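Peptidase S8 and S53, subtilisin, kexin, sedolisin (Mycobacterium smegmatis, PDB 4KG7) is a membrane-associated mycosin, a subtilisin-like serine protease of the type VII (ESX-3) secretion system that probably cleaves peptide bonds by a catalytic triad. Local coordinates at residues A[18-22]-A[90-94]; A[70-76]-A[130-136]; A[173-179]-A[207-213]. All blocks are in the same frame, centred on the assembly; numbering follows the deposited sequence.

Interaction 1: residues A[18-22]-A[90-94]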
ATOM      1  N   GLY A  18     -19.765  -2.495   3.487  1.00  9.85           N
ATOM      2  CA  GLY A  18     -18.491  -2.714   4.148  1.00  9.17           C
ATOM      3  C   GLY A  18     -18.457  -3.878   5.153  1.00  8.91           C
ATOM      4  O   GLY A  18     -17.575  -3.951   5.973  1.00  8.95           O
ATOM      5  N   THR A  19     -19.408  -4.797   5.044  1.00  8.89           N
ATOM      6  CA  THR A  19     -19.468  -6.004   5.843  1.00  8.94           C
ATOM      7  C   THR A  19     -18.136  -6.698   5.811  1.00  8.62           C
ATOM      8  O   THR A  19     -17.496  -6.779   4.748  1.00  8.42           O
ATOM      9  CB  THR A  19     -20.534  -6.958   5.239  1.00  9.31           C
ATOM     10  OG1 THR A  19     -21.760  -6.228   5.033  1.00  9.51           O
ATOM     11  CG2 THR A  19     -20.821  -8.178   6.107  1.00  9.77           C
ATOM     12  N   ALA A  20     -17.715  -7.218   6.958  1.00  8.75           N
ATOM     13  CA  ALA A  20     -16.487  -7.993   7.009  1.00  8.69           C
ATOM     14  C   ALA A  20     -16.787  -9.474   6.777  1.00  9.31           C
ATOM     15  O   ALA A  20     -17.906  -9.851   6.481  1.00  9.86           O
ATOM     16  CB  ALA A  20     -15.773  -7.757   8.334  1.00  8.68           C
ATOM     17  N   GLY A  21     -15.744 -10.299   6.879  1.00  9.50           N
ATOM     18  CA  GLY A  21     -15.861 -11.750   6.777  1.00 10.17           C
ATOM     19  C   GLY A  21     -15.560 -12.294   5.381  1.00 10.50           C
ATOM     20  O   GLY A  21     -15.809 -11.649   4.377  1.00 10.25           O
ATOM     21  N   PRO A  22     -15.054 -13.527   5.312  1.00 11.17           N
ATOM     22  CA  PRO A  22     -14.791 -14.144   4.013  1.00 11.55           C
ATOM     23  C   PRO A  22     -16.090 -14.569   3.323  1.00 12.54           C
ATOM     24  O   PRO A  22     -17.092 -14.779   3.991  1.00 13.47           O
ATOM     25  CB  PRO A  22     -13.959 -15.368   4.401  1.00 11.70           C
ATOM     26  CG  PRO A  22     -14.503 -15.743   5.723  1.00 11.97           C
ATOM     27  CD  PRO A  22     -14.678 -14.418   6.421  1.00 11.49           C
ATOM     28  N   ASP A  90     -11.786  -8.509   9.727  1.00  8.58           N
ATOM     29  CA  ASP A  90     -11.086  -9.627   9.104  1.00  8.60           C
ATOM     30  C   ASP A  90     -11.952 -10.186   7.961  1.00  8.75           C
ATOM     31  O   ASP A  90     -13.158 -10.416   8.128  1.00  9.51           O
ATOM     32  CB  ASP A  90     -10.849 -10.677  10.203  1.00  8.91           C
ATOM     33  CG  ASP A  90      -9.883 -11.787   9.814  1.00  9.03           C
ATOM     34  OD1 ASP A  90      -9.421 -11.858   8.668  1.00  8.69           O
ATOM     35  OD2 ASP A  90      -9.599 -12.635  10.697  1.00  9.20           O
ATOM     36  N   TYR A  91     -11.315 -10.419   6.818  1.00  8.46           N
ATOM     37  CA  TYR A  91     -11.947 -11.005   5.627  1.00  8.65           C
ATOM     38  C   TYR A  91     -11.413 -12.424   5.387  1.00  9.34           C
ATOM     39  O   TYR A  91     -11.758 -13.027   4.381  1.00  9.69           O
ATOM     40  CB  TYR A  91     -11.689 -10.129   4.383  1.00  8.06           C
ATOM     41  CG  TYR A  91     -12.516  -8.878   4.463  1.00  7.66           C
ATOM     42  CD1 TYR A  91     -12.088  -7.787   5.231  1.00  7.29           C
ATOM     43  CD2 TYR A  91     -13.746  -8.805   3.858  1.00  7.77           C
ATOM     44  CE1 TYR A  91     -12.871  -6.638   5.343  1.00  7.12           C
ATOM     45  CE2 TYR A  91     -14.529  -7.670   3.966  1.00  7.58           C
ATOM     46  CZ  TYR A  91     -14.084  -6.590   4.708  1.00  7.30           C
ATOM     47  OH  TYR A  91     -14.870  -5.461   4.849  1.00  7.07           O
ATOM     48  N   ILE A  92     -10.637 -12.956   6.337  1.00  9.99           N
ATOM     49  CA  ILE A  92     -10.017 -14.299   6.224  1.00 10.86           C
ATOM     50  C   ILE A  92     -10.601 -15.221   7.295  1.00 11.61           C
ATOM     51  O   ILE A  92     -11.276 -16.196   6.972  1.00 12.13           O
ATOM     52  CB  ILE A  92      -8.484 -14.228   6.311  1.00 10.88           C
ATOM     53  CG1 ILE A  92      -7.902 -13.426   5.129  1.00 10.64           C
ATOM     54  CG2 ILE A  92      -7.904 -15.624   6.303  1.00 11.41           C
ATOM     55  CD1 ILE A  92      -8.024 -14.068   3.764  1.00 11.25           C
ATOM     56  N   GLU A  93     -10.372 -14.875   8.557  1.00 11.95           N
ATOM     57  CA  GLU A  93     -11.031 -15.519   9.683  1.00 13.07           C
ATOM     58  C   GLU A  93     -12.026 -14.526  10.285  1.00 13.21           C
ATOM     59  O   GLU A  93     -12.522 -13.643   9.578  1.00 13.15           O
ATOM     60  CB  GLU A  93     -10.003 -16.001  10.713  1.00 13.70           C
ATOM     61  CG  GLU A  93      -8.939 -16.953  10.168  1.00 14.37           C
ATOM     62  CD  GLU A  93      -7.972 -17.405  11.234  1.00 15.25           C
ATOM     63  OE1 GLU A  93      -7.229 -16.557  11.771  1.00 15.63           O
ATOM     64  OE2 GLU A  93      -7.938 -18.627  11.540  1.00 16.61           O
ATOM     65  N   SER A  94     -12.282 -14.641  11.591  1.00 13.84           N
ATOM     66  CA  SER A  94     -13.245 -13.771  12.276  0.50 13.94           C
ATOM     67  C   SER A  94     -12.575 -12.980  13.389  1.00 13.72           C
ATOM     68  O   SER A  94     -13.214 -12.620  14.401  1.00 14.50           O
ATOM     69  CB  SER A  94     -14.415 -14.600  12.830  0.50 14.88           C
ATOM     70  OG  SER A  94     -13.964 -15.624  13.698  0.50 15.54           O
TER

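Interaction 2: residues A[70-76]-A[130-136]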
ATOM      1  N   ALA A  70      -6.138   3.767   7.375  1.00  6.86           N
ATOM      2  CA  ALA A  70      -6.527   2.350   7.334  1.00  6.67           C
ATOM      3  C   ALA A  70      -5.454   1.550   6.621  1.00  6.37           C
ATOM      4  O   ALA A  70      -5.019   1.941   5.552  1.00  6.54           O
ATOM      5  CB  ALA A  70      -7.850   2.172   6.614  1.00  6.67           C
ATOM      6  N   VAL A  71      -5.074   0.418   7.209  1.00  6.22           N
ATOM      7  CA  VAL A  71      -4.093  -0.508   6.646  1.00  6.01           C
ATOM      8  C   VAL A  71      -4.894  -1.746   6.240  1.00  6.06           C
ATOM      9  O   VAL A  71      -5.324  -2.522   7.096  1.00  6.43           O
ATOM     10  CB  VAL A  71      -3.011  -0.807   7.707  1.00  6.12           C
ATOM     11  CG1 VAL A  71      -2.028  -1.854   7.197  1.00  6.12           C
ATOM     12  CG2 VAL A  71      -2.280   0.465   8.082  1.00  6.24           C
ATOM     13  N   ILE A  72      -5.141  -1.863   4.940  1.00  5.80           N
ATOM     14  CA  ILE A  72      -5.865  -2.981   4.355  1.00  5.84           C
ATOM     15  C   ILE A  72      -4.792  -3.959   3.945  1.00  5.89           C
ATOM     16  O   ILE A  72      -4.093  -3.721   2.996  1.00  6.01           O
ATOM     17  CB  ILE A  72      -6.737  -2.503   3.186  1.00  5.84           C
ATOM     18  CG1 ILE A  72      -7.767  -1.475   3.692  1.00  5.88           C
ATOM     19  CG2 ILE A  72      -7.381  -3.686   2.506  1.00  6.09           C
ATOM     20  CD1 ILE A  72      -8.723  -1.010   2.607  1.00  5.92           C
ATOM     21  N   ASP A  73      -4.603  -5.029   4.726  1.00  5.94           N
ATOM     22  CA  ASP A  73      -3.380  -5.824   4.585  1.00  5.95           C
ATOM     23  C   ASP A  73      -3.571  -7.192   5.234  1.00  6.10           C
ATOM     24  O   ASP A  73      -4.674  -7.724   5.258  1.00  6.12           O
ATOM     25  CB  ASP A  73      -2.208  -5.039   5.175  1.00  5.95           C
ATOM     26  CG  ASP A  73      -0.900  -5.295   4.471  1.00  6.14           C
ATOM     27  OD1 ASP A  73      -0.382  -6.404   4.628  1.00  6.34           O
ATOM     28  OD2 ASP A  73      -0.343  -4.390   3.781  1.00  6.41           O
ATOM     29  N   THR A  74      -2.478  -7.780   5.710  1.00  6.08           N
ATOM     30  CA  THR A  74      -2.492  -9.105   6.317  1.00  6.37           C
ATOM     31  C   THR A  74      -2.756  -9.069   7.846  1.00  6.55           C
ATOM     32  O   THR A  74      -2.488 -10.054   8.543  1.00  6.75           O
ATOM     33  CB  THR A  74      -1.157  -9.849   6.098  1.00  6.41           C
ATOM     34  OG1 THR A  74      -0.110  -9.222   6.856  1.00  6.29           O
ATOM     35  CG2 THR A  74      -0.755  -9.936   4.610  1.00  6.45           C
ATOM     36  N   GLY A  75      -3.301  -7.959   8.364  1.00  6.54           N
ATOM     37  CA  GLY A  75      -3.417  -7.778   9.806  1.00  6.79           C
ATOM     38  C   GLY A  75      -2.208  -7.042  10.343  1.00  6.82           C
ATOM     39  O   GLY A  75      -1.136  -6.995   9.691  1.00  6.59           O
ATOM     40  N   VAL A  76      -2.369  -6.490  11.542  1.00  7.20           N
ATOM     41  CA  VAL A  76      -1.320  -5.729  12.200  1.00  7.43           C
ATOM     42  C   VAL A  76      -1.219  -6.222  13.620  1.00  8.08           C
ATOM     43  O   VAL A  76      -2.201  -6.190  14.363  1.00  8.11           O
ATOM     44  CB  VAL A  76      -1.607  -4.213  12.208  1.00  7.33           C
ATOM     45  CG1 VAL A  76      -0.542  -3.436  12.990  1.00  7.52           C
ATOM     46  CG2 VAL A  76      -1.695  -3.668  10.802  1.00  7.14           C
ATOM     47  N   LEU A 130      -3.986   4.215  13.463  1.00 11.23           N
ATOM     48  CA  LEU A 130      -4.154   3.237  12.430  1.00 10.13           C
ATOM     49  C   LEU A 130      -5.400   2.415  12.691  1.00  9.58           C
ATOM     50  O   LEU A 130      -5.752   2.172  13.840  1.00 10.12           O
ATOM     51  CB  LEU A 130      -2.965   2.267  12.439  1.00 10.19           C
ATOM     52  CG  LEU A 130      -1.626   2.923  12.141  1.00 10.59           C
ATOM     53  CD1 LEU A 130      -0.508   1.924  12.402  1.00 11.03           C
ATOM     54  CD2 LEU A 130      -1.596   3.443  10.727  1.00 10.65           C
ATOM     55  N   ILE A 131      -6.065   2.016  11.619  1.00  8.63           N
ATOM     56  CA  ILE A 131      -7.101   0.963  11.667  1.00  8.50           C
ATOM     57  C   ILE A 131      -6.582  -0.199  10.834  1.00  7.66           C
ATOM     58  O   ILE A 131      -6.221  -0.011   9.647  1.00  7.65           O
ATOM     59  CB  ILE A 131      -8.437   1.436  11.073  1.00  8.79           C
ATOM     60  CG1 ILE A 131      -8.998   2.606  11.863  1.00  9.46           C
ATOM     61  CG2 ILE A 131      -9.443   0.292  11.068  1.00  9.07           C
ATOM     62  CD1 ILE A 131     -10.069   3.353  11.107  1.00  9.81           C
ATOM     63  N   SER A 132      -6.527  -1.389  11.433  1.00  7.41           N
ATOM     64  CA  SER A 132      -6.099  -2.590  10.710  1.00  6.87           C
ATOM     65  C   SER A 132      -7.281  -3.438  10.255  1.00  6.90           C
ATOM     66  O   SER A 132      -8.058  -3.905  11.072  1.00  7.03           O
ATOM     67  CB  SER A 132      -5.252  -3.473  11.599  1.00  6.99           C
ATOM     68  OG  SER A 132      -4.904  -4.628  10.883  1.00  6.84           O
ATOM     69  N   ILE A 133      -7.375  -3.645   8.945  1.00  6.59           N
ATOM     70  CA  ILE A 133      -8.386  -4.521   8.338  1.00  6.66           C
ATOM     71  C   ILE A 133      -7.613  -5.644   7.658  1.00  6.73           C
ATOM     72  O   ILE A 133      -6.838  -5.401   6.715  1.00  6.48           O
ATOM     73  CB  ILE A 133      -9.229  -3.774   7.281  1.00  6.65           C
ATOM     74  CG1 ILE A 133      -9.998  -2.626   7.940  1.00  6.85           C
ATOM     75  CG2 ILE A 133     -10.206  -4.717   6.596  1.00  6.85           C
ATOM     76  CD1 ILE A 133     -10.646  -1.696   6.928  1.00  6.90           C
ATOM     77  N   ARG A 134      -7.768  -6.866   8.133  1.00  7.12           N
ATOM     78  CA  ARG A 134      -7.093  -7.969   7.475  1.00  7.25           C
ATOM     79  C   ARG A 134      -7.929  -8.393   6.273  1.00  7.47           C
ATOM     80  O   ARG A 134      -8.969  -9.009   6.398  1.00  7.71           O
ATOM     81  CB  ARG A 134      -6.818  -9.196   8.377  1.00  7.57           C
ATOM     82  CG  ARG A 134      -6.122 -10.303   7.574  1.00  7.70           C
ATOM     83  CD  ARG A 134      -5.473 -11.382   8.403  1.00  8.08           C
ATOM     84  NE  ARG A 134      -6.437 -12.231   9.083  1.00  8.57           N
ATOM     85  CZ  ARG A 134      -6.106 -13.308   9.777  1.00  8.97           C
ATOM     86  NH1 ARG A 134      -4.844 -13.710   9.827  1.00  9.16           N
ATOM     87  NH2 ARG A 134      -7.054 -14.011  10.393  1.00  9.38           N
ATOM     88  N   GLN A 135      -7.444  -8.048   5.093  1.00  7.71           N
ATOM     89  CA  GLN A 135      -8.145  -8.321   3.844  1.00  8.04           C
ATOM     90  C   GLN A 135      -7.634  -9.541   3.124  1.00  8.79           C
ATOM     91  O   GLN A 135      -8.363 -10.127   2.307  1.00  8.67           O
ATOM     92  CB  GLN A 135      -8.099  -7.060   2.948  1.00  7.89           C
ATOM     93  CG  GLN A 135      -8.782  -7.180   1.596  1.00  8.15           C
ATOM     94  CD  GLN A 135      -7.859  -7.683   0.493  1.00  8.36           C
ATOM     95  OE1 GLN A 135      -6.622  -7.564   0.580  1.00  8.70           O
ATOM     96  NE2 GLN A 135      -8.437  -8.285  -0.542  1.00  8.58           N
ATOM     97  N   ASN A 136      -6.401  -9.940   3.405  1.00  9.45           N
ATOM     98  CA  ASN A 136      -5.866 -11.141   2.770  1.00 10.99           C
ATOM     99  C   ASN A 136      -4.728 -11.750   3.508  1.00 11.07           C
ATOM    100  O   ASN A 136      -4.121 -11.122   4.373  1.00 10.19           O
ATOM    101  CB  ASN A 136      -5.472 -10.885   1.317  1.00 12.55           C
ATOM    102  CG  ASN A 136      -5.721 -12.119   0.406  1.00 14.70           C
ATOM    103  OD1 ASN A 136      -5.944 -13.309   0.836  1.00 16.62           O
ATOM    104  ND2 ASN A 136      -5.699 -11.833  -0.901  1.00 16.58           N
TER
HETATM  105  O   HOH W   1      -4.022  -5.074   8.162  1.00  7.34           O
HETATM  106  O   HOH W   2      -2.301 -12.725   8.473  1.00  6.75           O

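Interaction 3: residues A[173-179]-A[207-213]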
ATOM      1  N   ALA A 173     -11.460   6.674   7.960  1.00  9.76           N
ATOM      2  CA  ALA A 173     -10.127   6.781   7.414  1.00  9.51           C
ATOM      3  C   ALA A 173      -9.990   7.944   6.462  1.00  9.72           C
ATOM      4  O   ALA A 173     -10.780   8.065   5.522  1.00 11.08           O
ATOM      5  CB  ALA A 173      -9.733   5.504   6.691  1.00  9.19           C
ATOM      6  N   ARG A 174      -8.962   8.758   6.716  1.00  9.58           N
ATOM      7  CA  ARG A 174      -8.538   9.873   5.882  1.00  9.91           C
ATOM      8  C   ARG A 174      -7.565   9.452   4.787  1.00  8.29           C
ATOM      9  O   ARG A 174      -7.438  10.118   3.754  1.00  7.61           O
ATOM     10  CB  ARG A 174      -7.841  10.901   6.782  1.00 11.22           C
ATOM     11  CG  ARG A 174      -8.747  11.535   7.813  1.00 12.62           C
ATOM     12  CD  ARG A 174      -9.456  12.725   7.199  1.00 13.79           C
ATOM     13  NE  ARG A 174      -8.614  13.913   7.288  1.00 14.69           N
ATOM     14  CZ  ARG A 174      -8.831  15.079   6.681  1.00 14.92           C
ATOM     15  NH1 ARG A 174      -9.852  15.246   5.860  1.00 16.12           N
ATOM     16  NH2 ARG A 174      -7.979  16.084   6.883  1.00 14.91           N
ATOM     17  N   VAL A 175      -6.828   8.380   5.047  1.00  7.26           N
ATOM     18  CA  VAL A 175      -5.877   7.793   4.109  1.00  6.66           C
ATOM     19  C   VAL A 175      -6.144   6.310   4.189  1.00  6.32           C
ATOM     20  O   VAL A 175      -6.339   5.786   5.297  1.00  6.35           O
ATOM     21  CB  VAL A 175      -4.401   8.100   4.507  1.00  6.64           C
ATOM     22  CG1 VAL A 175      -3.430   7.481   3.523  1.00  6.42           C
ATOM     23  CG2 VAL A 175      -4.172   9.607   4.618  1.00  6.98           C
ATOM     24  N   ILE A 176      -6.191   5.629   3.038  1.00  5.95           N
ATOM     25  CA  ILE A 176      -6.424   4.192   2.991  1.00  5.83           C
ATOM     26  C   ILE A 176      -5.239   3.593   2.225  1.00  5.59           C
ATOM     27  O   ILE A 176      -5.026   3.903   1.042  1.00  5.83           O
ATOM     28  CB  ILE A 176      -7.746   3.882   2.265  1.00  5.88           C
ATOM     29  CG1 ILE A 176      -8.926   4.393   3.084  1.00  6.07           C
ATOM     30  CG2 ILE A 176      -7.884   2.375   2.048  1.00  5.86           C
ATOM     31  CD1 ILE A 176     -10.279   4.335   2.381  1.00  6.34           C
ATOM     32  N   ASN A 177      -4.479   2.742   2.898  1.00  5.45           N
ATOM     33  CA  ASN A 177      -3.267   2.137   2.376  1.00  5.40           C
ATOM     34  C   ASN A 177      -3.512   0.704   1.921  1.00  5.39           C
ATOM     35  O   ASN A 177      -3.991  -0.128   2.709  1.00  5.37           O
ATOM     36  CB  ASN A 177      -2.165   2.161   3.438  1.00  5.48           C
ATOM     37  CG  ASN A 177      -0.844   1.680   2.885  1.00  5.60           C
ATOM     38  OD1 ASN A 177      -0.060   2.444   2.337  1.00  5.99           O
ATOM     39  ND2 ASN A 177      -0.605   0.399   2.988  1.00  5.73           N
ATOM     40  N   ILE A 178      -3.159   0.427   0.666  1.00  5.47           N
ATOM     41  CA  ILE A 178      -3.347  -0.879   0.059  1.00  5.66           C
ATOM     42  C   ILE A 178      -1.990  -1.322  -0.488  1.00  5.90           C
ATOM     43  O   ILE A 178      -1.653  -1.099  -1.649  1.00  5.97           O
ATOM     44  CB  ILE A 178      -4.437  -0.853  -1.033  1.00  5.79           C
ATOM     45  CG1 ILE A 178      -5.733  -0.212  -0.525  1.00  5.77           C
ATOM     46  CG2 ILE A 178      -4.696  -2.241  -1.602  1.00  5.99           C
ATOM     47  CD1 ILE A 178      -6.761   0.112  -1.587  1.00  5.91           C
ATOM     48  N   SER A 179      -1.197  -1.963   0.384  1.00  6.17           N
ATOM     49  CA  SER A 179       0.142  -2.390   0.007  1.00  6.49           C
ATOM     50  C   SER A 179       0.202  -3.749  -0.695  1.00  7.13           C
ATOM     51  O   SER A 179       1.237  -4.091  -1.305  1.00  7.78           O
ATOM     52  CB  SER A 179       1.051  -2.394   1.226  1.00  6.39           C
ATOM     53  OG  SER A 179       1.429  -1.085   1.590  1.00  6.51           O
ATOM     54  N   ASP A 207     -13.984  11.165   0.645  1.00  9.33           N
ATOM     55  CA  ASP A 207     -12.842  12.079   0.597  1.00  9.33           C
ATOM     56  C   ASP A 207     -11.563  11.482   1.159  1.00  8.64           C
ATOM     57  O   ASP A 207     -10.740  12.199   1.740  1.00  8.44           O
ATOM     58  CB  ASP A 207     -13.161  13.406   1.320  1.00 10.04           C
ATOM     59  CG  ASP A 207     -12.126  14.508   1.027  1.00 10.46           C
ATOM     60  OD1 ASP A 207     -11.781  14.707  -0.146  1.00 10.77           O
ATOM     61  OD2 ASP A 207     -11.698  15.181   1.990  1.00 11.33           O
ATOM     62  N   ALA A 208     -11.361  10.176   0.959  1.00  8.07           N
ATOM     63  CA  ALA A 208     -10.140   9.511   1.429  1.00  7.46           C
ATOM     64  C   ALA A 208      -9.066   9.492   0.361  1.00  7.13           C
ATOM     65  O   ALA A 208      -9.377   9.257  -0.803  1.00  7.07           O
ATOM     66  CB  ALA A 208     -10.459   8.092   1.861  1.00  7.49           C
ATOM     67  N   VAL A 209      -7.821   9.737   0.767  1.00  6.67           N
ATOM     68  CA  VAL A 209      -6.682   9.508  -0.100  1.00  6.28           C
ATOM     69  C   VAL A 209      -6.355   8.009  -0.076  1.00  5.90           C
ATOM     70  O   VAL A 209      -6.016   7.457   0.971  1.00  5.85           O
ATOM     71  CB  VAL A 209      -5.448  10.302   0.371  1.00  6.37           C
ATOM     72  CG1 VAL A 209      -4.231   9.931  -0.465  1.00  6.30           C
ATOM     73  CG2 VAL A 209      -5.718  11.784   0.247  1.00  6.79           C
ATOM     74  N   ILE A 210      -6.445   7.371  -1.241  1.00  5.75           N
ATOM     75  CA  ILE A 210      -6.216   5.943  -1.350  1.00  5.46           C
ATOM     76  C   ILE A 210      -4.868   5.751  -2.035  1.00  5.41           C
ATOM     77  O   ILE A 210      -4.625   6.277  -3.114  1.00  5.70           O
ATOM     78  CB  ILE A 210      -7.305   5.228  -2.168  1.00  5.59           C
ATOM     79  CG1 ILE A 210      -8.730   5.520  -1.632  1.00  5.65           C
ATOM     80  CG2 ILE A 210      -7.051   3.722  -2.226  1.00  5.55           C
ATOM     81  CD1 ILE A 210      -9.813   5.043  -2.576  1.00  5.91           C
ATOM     82  N   VAL A 211      -4.013   5.022  -1.371  1.00  5.15           N
ATOM     83  CA  VAL A 211      -2.643   4.774  -1.809  1.00  5.10           C
ATOM     84  C   VAL A 211      -2.463   3.280  -1.991  1.00  5.03           C
ATOM     85  O   VAL A 211      -2.772   2.507  -1.087  1.00  4.94           O
ATOM     86  CB  VAL A 211      -1.620   5.290  -0.741  1.00  5.07           C
ATOM     87  CG1 VAL A 211      -0.185   5.074  -1.172  1.00  5.19           C
ATOM     88  CG2 VAL A 211      -1.853   6.755  -0.445  1.00  5.31           C
ATOM     89  N   ALA A 212      -1.919   2.887  -3.148  1.00  5.02           N
ATOM     90  CA  ALA A 212      -1.735   1.472  -3.493  1.00  5.01           C
ATOM     91  C   ALA A 212      -0.332   1.205  -4.009  1.00  5.08           C
ATOM     92  O   ALA A 212       0.220   1.995  -4.775  1.00  5.30           O
ATOM     93  CB  ALA A 212      -2.771   1.048  -4.545  1.00  5.20           C
ATOM     94  N   ALA A 213       0.255   0.080  -3.630  1.00  5.00           N
ATOM     95  CA  ALA A 213       1.507  -0.352  -4.207  1.00  5.21           C
ATOM     96  C   ALA A 213       1.356  -0.655  -5.692  1.00  5.50           C
ATOM     97  O   ALA A 213       0.376  -1.270  -6.095  1.00  5.48           O
ATOM     98  CB  ALA A 213       1.981  -1.610  -3.482  1.00  5.19           C
TER
HETATM   99  O   HOH W   3     -11.604  13.380   4.830  1.00 23.34           O

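Interaction 1: residues A[18-22]-A[90-94]
Tyr91 lays its ring along the backbone of residues 18-22. Its CG stands anti to its own carbonyl carbon (chi1 -73°), which turns the ring toward the N-terminal segment. From CB outward, the first atom to meet that segment is CD2, 3.6 Å from Gly21 O. Next, CE2 comes 3.2 Å from Thr19 O, and CZ lies 3.6 Å from Ala20 CA. One face of the ring carries Gly21 N and Ala20 CB, both nearer the ring's edge than its centre. At the tip, Tyr91 OH donates to Thr19 O at 2.9 Å. The hydroxyl approaches from above the plane of the Thr19 carbonyl. Arg163 of helix 150-170 also bonds Thr19 O, so that oxygen is gripped twice. The same Gly21 N donates to Asp90 O at 2.9 Å, with a bent N-H...O angle of 136°. The Pro22 ring closes the contact, with CB 3.2 Å from Tyr91 O and CG 3.5 Å from Ile92 O. Asp90 OD1 accepts from Ile92 N at 2.8 Å, and its other oxygen, OD2, bonds Thr95. The contact ties an irregular N-terminal segment to the end of edge strand 85-90, where Asp90 forms an Asx turn.

Interaction 2: residues A[70-76]-A[130-136]
Strands 70-73 and 130-134 run parallel, their axes 4.7 Å apart and crossing at -20°. Val71 N reaches Ile131 O at 2.7 Å, almost straight. Ile133 N then bonds Val71 O, and Asp73 N bonds Ile133 O. Past the strand, Asp73 O takes Gln135 N at 2.8 Å and, weakly, Asn136 N.

On the face with Val71 and Ser132, Val71 CG2 meets Leu130 CD2 at 4.0 Å. Val76 folds back over Ser132, its CG2 3.4 Å from Ser132 OG. That hydroxyl stands anti to its backbone nitrogen (chi1 178°) and accepts a hydrogen bond from water 1. The same water donates to Val71 O and weakly accepts from Gly75 N, so it bridges strand 70-73, the following loop and Ser132. Gly97 O is a further partner of Ser132 OG. The side chain of Arg134 runs alongside residues 74-75, its CD 3.3 Å from Thr74 O; water 2 joins its NH1 to that carbonyl, and NH2 forms salt bridges with Asp90 and Glu93. On the other face, Ile72 CG2 packs on Gln135 CB at 3.5 Å.

Asp73 OD1 uses its anti lone pair for Thr74 N, at 2.7 Å, and also bonds His104 ND1. Together these two bonds probably limit the rotation of the carboxylate. Asp73 ends its strand as the predicted aspartate of the subtilase charge-relay triad, on the parallel sheet of the subtilisin fold.

Interaction 3: residues A[173-179]-A[207-213]
Two central strands of the parallel subtilisin sheet meet here, linked by helix 193-205 in a beta-alpha-beta crossover. Strands 175-178 and 209-213 lie 4.6 Å apart at their axes. Five backbone bonds join them, from Val209 N to Arg174 O at one end to Ala213 N to Ile178 O at the other. The straightest runs from Val211 N to Ile176 O, 2.8 Å with an N-H...O angle of 175°.

Isoleucines and alanines share one face. Ile178 and Ile210 run alongside each other in the same direction, with Ile178 CD1 3.7 Å from Ile210 CG2. In Ile176 CG1 stands anti to the carbonyl carbon (chi1 -67°), which brings CD1 within 3.8 Å of Ala208 CB. Valines meet on the other face, where Val175 CG1 is 4.3 Å from Val211 CG2.

At the N-terminal end Arg174 NH1 and Asp207 OD2 stand 4.3 Å apart, too far for a salt bridge. Water 3 sits at the guanidinium edge, 2.8 Å from Arg174 NH1. Asp207 OD1 accepts from Ala341 N and OD2 makes a salt bridge to Arg333; Arg174 NE donates to Gln67 OE1. At the C-terminal end Ser179 bonds Ser319 O, beside the predicted charge-relay site of the subtilase fold.

Interactions 2 and 3 lie in one parallel sheet. Their strands run in the order 129-134, 68-73, 175-178 and 209-213, and 68-73 pairs with 175-178. Their centres are about 12 Å apart. Interaction 1 has its centre about 11 Å from that of interaction 2, at the end of edge strand 85-90, and touches it through Tyr91 and Glu93. Interactions 1 and 3 do not touch; their centres are about 19 Å apart. Along the chain, the segments of interactions 1 and 2 alternate, and interaction 3 follows both. Helix 150-170 covers parts of interactions 1 and 2. The sheet places Asp73 of the predicted triad beside Ser179, while the N-terminal segment lies at the outer strand 85-90.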